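PDB 6KFN: alginate lyase from Paenibacillus sp. FPU-7, which probably depolymerises alginate by cleaving its mannuronate linkages through beta-elimination. Local coordinates for residues A180-D185 with F214-G219. Numbering follows the deposited sequence. Where two conformers were deposited one is given.
Sequences AAEHID and FIDVKG. With NA (sodium ion), chain B.
Strands 184-186 and 215-217 run parallel on adjacent coils of the right-handed beta-helix, Ile184 beside Ile215 and Asp185 beside Asp216. Ile184 hydrogen-bonds both ways: its N-H meets Phe214 O at 3.1 Å and its O accepts Asp216 N at 3.2 Å, both nearly along the C=O axes. The branched isoleucines suit the apolar face, where Ile184 CB lies 4.2 Å from Ile215 CG1 and Phe200 touches both. On the acidic face Asp185, CG anti to the backbone N (chi1 -169°), divides its carboxylate: OD2 binds sodium at 2.5 Å and hydrogen-bonds Lys187, while OD1 offers its syn lone pair to Lys218 NZ in a 2.8 Å salt bridge. Long enough to bend back at chi3 (-72°), Lys218 forms a second salt bridge, NZ 2.8 Å from Asp216 OD2, above that carboxylate's plane; Asp216 OD1 hydrogen-bonds His244 ND1. Glu182, bent at chi2, gives OE1 to the sodium, whose shell Glu147 and three waters complete; one water donates to Glu182 OE2. An alanine at Asp185 would remove a sodium ligand and the carboxylate pairing with Lys218 and Lys187, and would probably loosen metal and Lys218. Sodium and Lys218 thus probably offset repulsion among buried carboxylates, helping keep them ionised.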
loop_
_atom_site.group_PDB
_atom_site.type_symbol
_atom_site.label_atom_id
_atom_site.label_comp_id
_atom_site.label_asym_id
_atom_site.label_seq_id
_atom_site.Cartn_x
_atom_site.Cartn_y
_atom_site.Cartn_z
ATOM N N ALA A 180 1.737 -6.937 9.902
ATOM C CA ALA A 180 1.513 -8.311 10.289
ATOM C C ALA A 180 1.407 -9.266 9.101
ATOM O O ALA A 180 1.714 -10.463 9.255
ATOM C CB ALA A 180 0.229 -8.438 11.117
ATOM N N ALA A 181 0.917 -8.815 7.957
ATOM C CA ALA A 181 0.834 -9.640 6.770
ATOM C C ALA A 181 1.898 -9.180 5.774
ATOM O O ALA A 181 2.903 -8.606 6.173
ATOM C CB ALA A 181 -0.602 -9.685 6.223
ATOM N N GLU A 182 1.710 -9.484 4.478
ATOM C CA GLU A 182 2.713 -9.013 3.534
ATOM C C GLU A 182 2.827 -7.501 3.608
ATOM O O GLU A 182 1.849 -6.782 3.791
ATOM C CB GLU A 182 2.385 -9.379 2.079
ATOM C CG GLU A 182 2.296 -10.858 1.780
ATOM C CD GLU A 182 0.934 -11.471 1.989
ATOM O OE1 GLU A 182 0.008 -10.835 2.489
ATOM O OE2 GLU A 182 0.848 -12.692 1.575
ATOM N N HIS A 183 4.031 -7.002 3.355
ATOM C CA HIS A 183 4.185 -5.568 3.137
ATOM C C HIS A 183 3.360 -5.106 1.962
ATOM O O HIS A 183 2.716 -4.054 2.037
ATOM C CB HIS A 183 5.670 -5.201 3.011
ATOM C CG HIS A 183 6.365 -5.299 4.318
ATOM N ND1 HIS A 183 7.609 -4.735 4.531
ATOM C CD2 HIS A 183 5.934 -5.785 5.512
ATOM C CE1 HIS A 183 7.937 -4.968 5.790
ATOM N NE2 HIS A 183 6.959 -5.609 6.401
ATOM N N ILE A 184 3.368 -5.873 0.869
ATOM C CA ILE A 184 2.583 -5.562 -0.309
ATOM C C ILE A 184 1.979 -6.874 -0.823
ATOM O O ILE A 184 2.698 -7.834 -1.076
ATOM C CB ILE A 184 3.371 -4.890 -1.418
ATOM C CG1 ILE A 184 4.124 -3.661 -0.862
ATOM C CG2 ILE A 184 2.460 -4.495 -2.579
ATOM C CD1 ILE A 184 5.143 -3.093 -1.779
ATOM N N ASP A 185 0.648 -6.886 -0.971
ATOM C CA ASP A 185 -0.084 -8.040 -1.516
ATOM C C ASP A 185 -0.757 -7.559 -2.786
ATOM O O ASP A 185 -1.635 -6.703 -2.726
ATOM C CB ASP A 185 -1.059 -8.575 -0.489
ATOM C CG ASP A 185 -1.667 -9.911 -0.846
ATOM O OD1 ASP A 185 -1.333 -10.456 -1.882
ATOM O OD2 ASP A 185 -2.470 -10.415 -0.001
ATOM N N PHE A 214 7.814 -10.610 1.962
ATOM C CA PHE A 214 7.616 -9.164 1.858
ATOM C C PHE A 214 6.490 -8.807 0.891
ATOM O O PHE A 214 5.688 -7.914 1.149
ATOM C CB PHE A 214 8.885 -8.433 1.411
ATOM C CG PHE A 214 10.131 -8.677 2.229
ATOM C CD1 PHE A 214 10.193 -8.386 3.598
ATOM C CD2 PHE A 214 11.270 -9.164 1.612
ATOM C CE1 PHE A 214 11.371 -8.611 4.302
ATOM C CE2 PHE A 214 12.432 -9.368 2.318
ATOM C CZ PHE A 214 12.490 -9.089 3.664
ATOM N N ILE A 215 6.522 -9.466 -0.276
ATOM C CA ILE A 215 5.565 -9.214 -1.335
ATOM C C ILE A 215 5.050 -10.566 -1.817
ATOM O O ILE A 215 5.824 -11.521 -1.966
ATOM C CB ILE A 215 6.190 -8.448 -2.540
ATOM C CG1 ILE A 215 6.870 -7.163 -2.046
ATOM C CG2 ILE A 215 5.116 -8.158 -3.588
ATOM C CD1 ILE A 215 7.527 -6.344 -3.144
ATOM N N ASP A 216 3.752 -10.642 -2.081
ATOM C CA ASP A 216 3.156 -11.744 -2.836
ATOM C C ASP A 216 2.536 -11.133 -4.084
ATOM O O ASP A 216 1.744 -10.203 -3.981
ATOM C CB ASP A 216 2.117 -12.511 -2.038
ATOM C CG ASP A 216 1.716 -13.842 -2.660
ATOM O OD1 ASP A 216 2.400 -14.287 -3.615
ATOM O OD2 ASP A 216 0.732 -14.424 -2.149
ATOM N N VAL A 217 2.930 -11.663 -5.242
ATOM C CA VAL A 217 2.481 -11.161 -6.543
ATOM C C VAL A 217 1.517 -12.172 -7.135
ATOM O O VAL A 217 1.927 -13.267 -7.531
ATOM C CB VAL A 217 3.629 -10.917 -7.515
ATOM C CG1 VAL A 217 3.080 -10.347 -8.813
ATOM C CG2 VAL A 217 4.686 -10.009 -6.911
ATOM N N LYS A 218 0.268 -11.804 -7.139
ATOM C CA LYS A 218 -0.790 -12.601 -7.787
ATOM C C LYS A 218 -1.389 -11.932 -9.047
ATOM O O LYS A 218 -2.158 -12.491 -9.923
ATOM C CB LYS A 218 -1.880 -12.961 -6.788
ATOM C CG LYS A 218 -1.449 -14.087 -5.874
ATOM C CD LYS A 218 -2.165 -14.103 -4.579
ATOM C CE LYS A 218 -1.663 -12.950 -3.774
ATOM N NZ LYS A 218 -1.735 -13.181 -2.311
ATOM N N GLY A 219 -1.093 -10.600 -9.226
ATOM C CA GLY A 219 -1.442 -9.878 -10.436
ATOM C C GLY A 219 -0.420 -10.110 -11.533
ATOM O O GLY A 219 0.528 -10.881 -11.377
HETATM NA NA NA B . -2.441 -11.269 2.320
HETATM O O HOH W 1 -1.604 -13.356 1.566
HETATM O O HOH W 2 -4.753 -11.896 1.902
HETATM O O HOH W 3 -2.463 -12.382 4.444
#